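Local coordinates for alpha-catenin-like protein hmp-1 (Caenorhabditis elegans, PDB 5XA5), which acts as the worm's alpha-catenin, binding beta-catenin HMP-2 and actin filaments in adherens-junction cadherin complexes needed for cell migration and shape change during embryonic body morphogenesis, at residues V102-G107 / I122-G127; A160-I164 / L220-T224. All blocks are in the same frame, centred on the assembly; numbering follows the deposited sequence.

Contact 1 of 2, residues V102-G107 / I122-G127; sequences VMIQTG and IATNSG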
ATOM      1  N   VAL A 102     -10.440  21.923  -9.868  1.00 43.31           N
ATOM      2  CA  VAL A 102     -10.756  23.109  -9.072  1.00 46.57           C
ATOM      3  C   VAL A 102      -9.492  23.886  -8.709  1.00 48.44           C
ATOM      4  O   VAL A 102      -9.488  25.118  -8.732  1.00 44.67           O
ATOM      5  CB  VAL A 102     -11.519  22.748  -7.778  1.00 48.92           C
ATOM      6  CG1 VAL A 102     -11.684  23.983  -6.892  1.00 50.07           C
ATOM      7  CG2 VAL A 102     -12.875  22.147  -8.110  1.00 46.36           C
ATOM      8  N   MET A 103      -8.415  23.174  -8.390  1.00 44.48           N
ATOM      9  CA  MET A 103      -7.156  23.836  -8.064  1.00 39.61           C
ATOM     10  C   MET A 103      -6.607  24.614  -9.261  1.00 40.69           C
ATOM     11  O   MET A 103      -6.116  25.737  -9.112  1.00 41.16           O
ATOM     12  CB  MET A 103      -6.118  22.818  -7.581  1.00 37.43           C
ATOM     13  CG  MET A 103      -4.761  23.408  -7.252  1.00 44.54           C
ATOM     14  SD  MET A 103      -4.764  24.373  -5.741  1.00 41.47           S
ATOM     15  CE  MET A 103      -4.703  26.047  -6.370  1.00 42.84           C
ATOM     16  N   ILE A 104      -6.690  24.021 -10.449  1.00 40.58           N
ATOM     17  CA  ILE A 104      -6.184  24.673 -11.655  1.00 42.79           C
ATOM     18  C   ILE A 104      -6.994  25.930 -11.970  1.00 46.58           C
ATOM     19  O   ILE A 104      -6.434  26.954 -12.375  1.00 46.72           O
ATOM     20  CB  ILE A 104      -6.198  23.712 -12.866  1.00 44.60           C
ATOM     21  CG1 ILE A 104      -5.158  22.608 -12.659  1.00 47.16           C
ATOM     22  CG2 ILE A 104      -5.906  24.467 -14.164  1.00 48.50           C
ATOM     23  CD1 ILE A 104      -5.241  21.478 -13.667  1.00 56.22           C
ATOM     24  N   GLN A 105      -8.305  25.865 -11.758  1.00 42.68           N
ATOM     25  CA  GLN A 105      -9.161  27.028 -11.989  1.00 43.55           C
ATOM     26  C   GLN A 105      -8.948  28.145 -10.969  1.00 47.43           C
ATOM     27  O   GLN A 105      -8.712  29.297 -11.345  1.00 45.00           O
ATOM     28  CB  GLN A 105     -10.634  26.616 -11.991  1.00 53.62           C
ATOM     29  CG  GLN A 105     -11.199  26.315 -13.371  1.00 76.56           C
ATOM     30  CD  GLN A 105     -11.138  27.514 -14.307  1.00 88.40           C
ATOM     31  OE1 GLN A 105     -11.199  28.665 -13.870  1.00 89.60           O
ATOM     32  NE2 GLN A 105     -11.013  27.246 -15.602  1.00 95.30           N
ATOM     33  N   THR A 106      -9.036  27.814  -9.681  1.00 46.18           N
ATOM     34  CA  THR A 106      -8.908  28.837  -8.646  1.00 41.28           C
ATOM     35  C   THR A 106      -7.479  29.332  -8.592  1.00 41.80           C
ATOM     36  O   THR A 106      -7.221  30.489  -8.267  1.00 45.78           O
ATOM     37  CB  THR A 106      -9.295  28.327  -7.255  1.00 43.18           C
ATOM     38  OG1 THR A 106      -8.515  27.171  -6.932  1.00 43.45           O
ATOM     39  CG2 THR A 106     -10.774  27.965  -7.215  1.00 47.01           C
ATOM     40  N   GLY A 107      -6.542  28.432  -8.880  1.00 39.15           N
ATOM     41  CA  GLY A 107      -5.145  28.807  -8.934  1.00 34.78           C
ATOM     42  C   GLY A 107      -4.916  29.833 -10.023  1.00 43.22           C
ATOM     43  O   GLY A 107      -4.191  30.809  -9.829  1.00 41.33           O
ATOM     44  N   ILE A 122      -8.941  31.329  -1.381  1.00 45.52           N
ATOM     45  CA  ILE A 122      -9.726  30.333  -2.106  1.00 46.32           C
ATOM     46  C   ILE A 122      -8.815  29.312  -2.792  1.00 46.80           C
ATOM     47  O   ILE A 122      -9.079  28.107  -2.747  1.00 46.07           O
ATOM     48  CB  ILE A 122     -10.646  30.991  -3.150  1.00 53.38           C
ATOM     49  CG1 ILE A 122     -11.741  31.785  -2.441  1.00 59.31           C
ATOM     50  CG2 ILE A 122     -11.273  29.931  -4.046  1.00 50.15           C
ATOM     51  CD1 ILE A 122     -12.650  32.557  -3.377  1.00 60.78           C
ATOM     52  N   ALA A 123      -7.739  29.797  -3.411  1.00 41.18           N
ATOM     53  CA  ALA A 123      -6.758  28.914  -4.047  1.00 39.47           C
ATOM     54  C   ALA A 123      -6.068  28.010  -3.020  1.00 41.33           C
ATOM     55  O   ALA A 123      -5.802  26.836  -3.289  1.00 39.64           O
ATOM     56  CB  ALA A 123      -5.727  29.741  -4.814  1.00 36.97           C
ATOM     57  N   THR A 124      -5.769  28.568  -1.850  1.00 38.24           N
ATOM     58  CA  THR A 124      -5.145  27.809  -0.766  1.00 37.87           C
ATOM     59  C   THR A 124      -6.080  26.713  -0.263  1.00 37.04           C
ATOM     60  O   THR A 124      -5.653  25.583   0.008  1.00 40.28           O
ATOM     61  CB  THR A 124      -4.748  28.732   0.401  1.00 39.52           C
ATOM     62  OG1 THR A 124      -3.866  29.755  -0.078  1.00 40.21           O
ATOM     63  CG2 THR A 124      -4.058  27.949   1.508  1.00 37.74           C
ATOM     64  N   ASN A 125      -7.358  27.049  -0.133  1.00 40.41           N
ATOM     65  CA  ASN A 125      -8.368  26.062   0.229  1.00 43.58           C
ATOM     66  C   ASN A 125      -8.479  24.959  -0.828  1.00 38.21           C
ATOM     67  O   ASN A 125      -8.605  23.775  -0.495  1.00 40.27           O
ATOM     68  CB  ASN A 125      -9.721  26.746   0.435  1.00 45.26           C
ATOM     69  CG  ASN A 125     -10.742  25.831   1.076  1.00 54.47           C
ATOM     70  OD1 ASN A 125     -10.655  25.521   2.265  1.00 61.27           O
ATOM     71  ND2 ASN A 125     -11.714  25.390   0.292  1.00 58.99           N
ATOM     72  N   SER A 126      -8.407  25.350  -2.099  1.00 43.69           N
ATOM     73  CA  SER A 126      -8.411  24.381  -3.195  1.00 41.82           C
ATOM     74  C   SER A 126      -7.212  23.443  -3.065  1.00 37.93           C
ATOM     75  O   SER A 126      -7.321  22.244  -3.322  1.00 41.17           O
ATOM     76  CB  SER A 126      -8.368  25.078  -4.555  1.00 48.89           C
ATOM     77  OG  SER A 126      -9.524  25.868  -4.777  1.00 49.09           O
ATOM     78  N   GLY A 127      -6.069  24.005  -2.673  1.00 34.05           N
ATOM     79  CA  GLY A 127      -4.839  23.239  -2.517  1.00 30.54           C
ATOM     80  C   GLY A 127      -4.952  22.236  -1.392  1.00 34.39           C
ATOM     81  O   GLY A 127      -4.520  21.092  -1.529  1.00 35.63           O
TER

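Contact 2 of 2, residues A160-I164 / L220-T224; sequences AHQMI and LYTST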
ATOM      1  N   ALA A 160      -0.576 -25.507   1.336  1.00 21.34           N
ATOM      2  CA  ALA A 160      -0.431 -26.323   2.547  1.00 20.36           C
ATOM      3  C   ALA A 160      -1.625 -27.236   2.740  1.00 25.17           C
ATOM      4  O   ALA A 160      -1.479 -28.384   3.178  1.00 22.57           O
ATOM      5  CB  ALA A 160      -0.250 -25.451   3.764  1.00 22.35           C
ATOM      6  N   HIS A 161      -2.824 -26.722   2.456  1.00 20.35           N
ATOM      7  CA  HIS A 161      -4.028 -27.534   2.537  1.00 20.98           C
ATOM      8  C   HIS A 161      -3.898 -28.768   1.647  1.00 23.04           C
ATOM      9  O   HIS A 161      -4.180 -29.904   2.072  1.00 24.27           O
ATOM     10  CB  HIS A 161      -5.257 -26.709   2.114  1.00 22.01           C
ATOM     11  CG  HIS A 161      -6.569 -27.436   2.264  1.00 24.56           C
ATOM     12  ND1 HIS A 161      -7.439 -27.173   3.286  1.00 38.71           N
ATOM     13  CD2 HIS A 161      -7.134 -28.418   1.513  1.00 24.07           C
ATOM     14  CE1 HIS A 161      -8.507 -27.963   3.169  1.00 35.13           C
ATOM     15  NE2 HIS A 161      -8.333 -28.730   2.119  1.00 25.09           N
ATOM     16  N   GLN A 162      -3.475 -28.533   0.403  1.00 22.40           N
ATOM     17  CA  GLN A 162      -3.345 -29.619  -0.551  1.00 22.96           C
ATOM     18  C   GLN A 162      -2.271 -30.596  -0.105  1.00 22.14           C
ATOM     19  O   GLN A 162      -2.427 -31.809  -0.299  1.00 24.69           O
ATOM     20  CB  GLN A 162      -3.037 -29.064  -1.948  1.00 23.85           C
ATOM     21  CG  GLN A 162      -4.243 -28.412  -2.581  1.00 24.28           C
ATOM     22  CD  GLN A 162      -3.917 -27.763  -3.908  1.00 38.00           C
ATOM     23  OE1 GLN A 162      -3.121 -28.291  -4.678  1.00 37.11           O
ATOM     24  NE2 GLN A 162      -4.572 -26.642  -4.205  1.00 31.48           N
ATOM     25  N   MET A 163      -1.202 -30.075   0.512  1.00 23.10           N
ATOM     26  CA  MET A 163      -0.128 -30.949   0.965  1.00 24.72           C
ATOM     27  C   MET A 163      -0.626 -31.900   2.053  1.00 27.64           C
ATOM     28  O   MET A 163      -0.332 -33.114   2.021  1.00 27.89           O
ATOM     29  CB  MET A 163       1.071 -30.124   1.454  1.00 23.65           C
ATOM     30  CG  MET A 163       2.302 -30.979   1.686  1.00 26.26           C
ATOM     31  SD  MET A 163       3.783 -30.032   2.091  1.00 24.74           S
ATOM     32  CE  MET A 163       3.407 -29.508   3.765  1.00 25.26           C
ATOM     33  N   ILE A 164      -1.435 -31.375   2.976  1.00 24.00           N
ATOM     34  CA  ILE A 164      -2.006 -32.150   4.066  1.00 23.32           C
ATOM     35  C   ILE A 164      -2.949 -33.217   3.516  1.00 24.92           C
ATOM     36  O   ILE A 164      -3.047 -34.333   4.059  1.00 28.14           O
ATOM     37  CB  ILE A 164      -2.754 -31.207   5.042  1.00 27.17           C
ATOM     38  CG1 ILE A 164      -1.741 -30.298   5.740  1.00 34.17           C
ATOM     39  CG2 ILE A 164      -3.575 -32.001   6.051  1.00 28.82           C
ATOM     40  CD1 ILE A 164      -2.367 -29.133   6.500  1.00 30.55           C
ATOM     41  N   LEU A 220       5.680 -29.456   8.917  1.00 22.29           N
ATOM     42  CA  LEU A 220       4.467 -29.931   8.264  1.00 23.55           C
ATOM     43  C   LEU A 220       4.831 -30.848   7.099  1.00 25.92           C
ATOM     44  O   LEU A 220       4.209 -31.899   6.922  1.00 24.87           O
ATOM     45  CB  LEU A 220       3.612 -28.755   7.786  1.00 23.67           C
ATOM     46  CG  LEU A 220       2.250 -29.186   7.220  1.00 24.40           C
ATOM     47  CD1 LEU A 220       1.404 -29.942   8.234  1.00 27.69           C
ATOM     48  CD2 LEU A 220       1.499 -27.953   6.707  1.00 28.81           C
ATOM     49  N   TYR A 221       5.842 -30.466   6.327  1.00 23.70           N
ATOM     50  CA  TYR A 221       6.330 -31.313   5.238  1.00 19.61           C
ATOM     51  C   TYR A 221       6.700 -32.695   5.756  1.00 22.98           C
ATOM     52  O   TYR A 221       6.241 -33.692   5.229  1.00 24.52           O
ATOM     53  CB  TYR A 221       7.532 -30.665   4.541  1.00 23.08           C
ATOM     54  CG  TYR A 221       8.300 -31.580   3.616  1.00 22.64           C
ATOM     55  CD1 TYR A 221       7.671 -32.202   2.540  1.00 23.75           C
ATOM     56  CD2 TYR A 221       9.659 -31.806   3.803  1.00 22.07           C
ATOM     57  CE1 TYR A 221       8.378 -33.034   1.690  1.00 21.30           C
ATOM     58  CE2 TYR A 221      10.372 -32.635   2.959  1.00 22.13           C
ATOM     59  CZ  TYR A 221       9.717 -33.255   1.903  1.00 22.09           C
ATOM     60  OH  TYR A 221      10.406 -34.068   1.049  1.00 24.41           O
ATOM     61  N   THR A 222       7.537 -32.768   6.788  1.00 25.24           N
ATOM     62  CA  THR A 222       8.042 -34.076   7.145  1.00 21.84           C
ATOM     63  C   THR A 222       6.978 -34.887   7.896  1.00 23.91           C
ATOM     64  O   THR A 222       6.931 -36.096   7.753  1.00 26.36           O
ATOM     65  CB  THR A 222       9.348 -33.990   7.960  1.00 29.05           C
ATOM     66  OG1 THR A 222       9.187 -33.105   9.063  1.00 29.18           O
ATOM     67  CG2 THR A 222      10.464 -33.449   7.082  1.00 28.74           C
ATOM     68  N   SER A 223       6.092 -34.229   8.642  1.00 26.38           N
ATOM     69  CA  SER A 223       5.019 -34.956   9.316  0.60 28.27           C
ATOM     70  C   SER A 223       4.021 -35.517   8.305  1.00 28.70           C
ATOM     71  O   SER A 223       3.536 -36.637   8.465  1.00 27.98           O
ATOM     72  CB  SER A 223       4.283 -34.061  10.317  0.60 31.60           C
ATOM     73  OG  SER A 223       3.485 -33.117   9.625  0.60 27.48           O
ATOM     74  N   THR A 224       3.694 -34.754   7.264  1.00 27.06           N
ATOM     75  CA  THR A 224       2.777 -35.244   6.232  0.77 25.88           C
ATOM     76  C   THR A 224       3.407 -36.370   5.416  1.00 26.25           C
ATOM     77  O   THR A 224       2.754 -37.345   5.062  1.00 29.07           O
ATOM     78  CB  THR A 224       2.306 -34.097   5.271  0.77 24.26           C
ATOM     79  OG1 THR A 224       3.420 -33.459   4.630  0.77 29.78           O
ATOM     80  CG2 THR A 224       1.509 -33.064   6.047  0.77 22.91           C
TER

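Contact 1 of 2, residues V102-G107 / I122-G127
This is an antiparallel helical hairpin in the N-terminal bundle of the vinculin-family domain: helix 83-112 runs up, the chain turns, and helix 117-165 sets off back alongside it. The two short segments meet at 164° between their directions, with axes only 8.6 Å apart. Small residues permit that closeness, and the CA atoms of Met-103 and Ser-126, like those of Thr-106 and Ala-123, come within 5.1 Å of each other.

The polar part is a pair of hydroxyls facing each other between the helices. Thr-106, in its p rotamer, donates from OG1 to Val-102 O one turn back (2.9 Å). Ser-126 OG lies 2.7 Å from Thr-106 OG1 and 3.1 Å from Ile-122 O, so either choice gives the Ser-126 hydroxyl an acceptor.

Van der Waals contacts sit on both sides of this pair. Toward the more exposed side, Thr-106 CG2 meets Ile-122 CG2 at 3.8 Å and Val-102 CG1 touches Ser-126 OG at 3.6 Å. On the buried side, Met-103 reaches across to Ala-123, its CE 4.1 Å from Ala-123 CB, while Gly-107 CA is 4.3 Å from that same CB. Met-103 also packs on Leu-58 of helix 51-74, and Met-103, Ala-123 and Thr-124 all touch apolar side chains of the HMP-2 chain, so the hairpin forms part of the beta-catenin-binding bundle. Met-103 SD lies against the backbone at Gly-127, 3.4 Å from Gly-127 N.

Contact 2 of 2, residues A160-I164 / L220-T224
Start at Ala-160, near the end of the long helix 117-165. Its CB touches Leu-220 CD2 at 4.2 Å, a light contact, and the residue also rests on Met-247 of helix 234-258. Met-163 does most of the bridging: extended through chi1 and chi2, it carries its CE to 3.7 Å from both Leu-220 CG and Tyr-221 N, while its CG lies 4.0 Å from Thr-224 OG1. Its SD sits at the edge of the Tyr-221 ring, near the ring plane. That tyrosine leads off toward helix 169-196, where it stacks on Tyr-176 and its OH bonds to Asp-173. Ile-164 finishes the segment, with CG1 4.0 Å from Leu-220 CD1 and its CA 4.1 Å from Thr-224 CG2. Within its own helix, Thr-224 OG1 lies 2.9 Å from Leu-220 O and equally 2.9 Å from Tyr-221 O. No hydrogen bond joins the two segments. They run nearly parallel, at 21°, with axes 10.5 Å apart, and both touch helices 169-196 and 234-258. That arrangement of helices 117-165 and 200-229, near-parallel here and sharing those two neighbours, is consistent with the diagonal pair of an up-down-up-down four-helix bundle.

How the contacts relate
From the N terminus, the chain passes through helices 23-36 and 51-74 before helix 83-112 enters contact 1, which closes a short hairpin loop of 14 residues onto the start of helix 117-165. Contact 2 opens only near the far end of that helix and closes a longer excursion of 55 residues, taking in helix 169-196 and the first part of helix 200-229. The two loops are in series, neither nested nor crossed. Their centres are 59 Å apart, on opposite sides of the chain's centre, so helix 117-165 is a shared spine: contact 1 fastens it into the HMP-2-binding bundle, contact 2 into the following four-helix bundle.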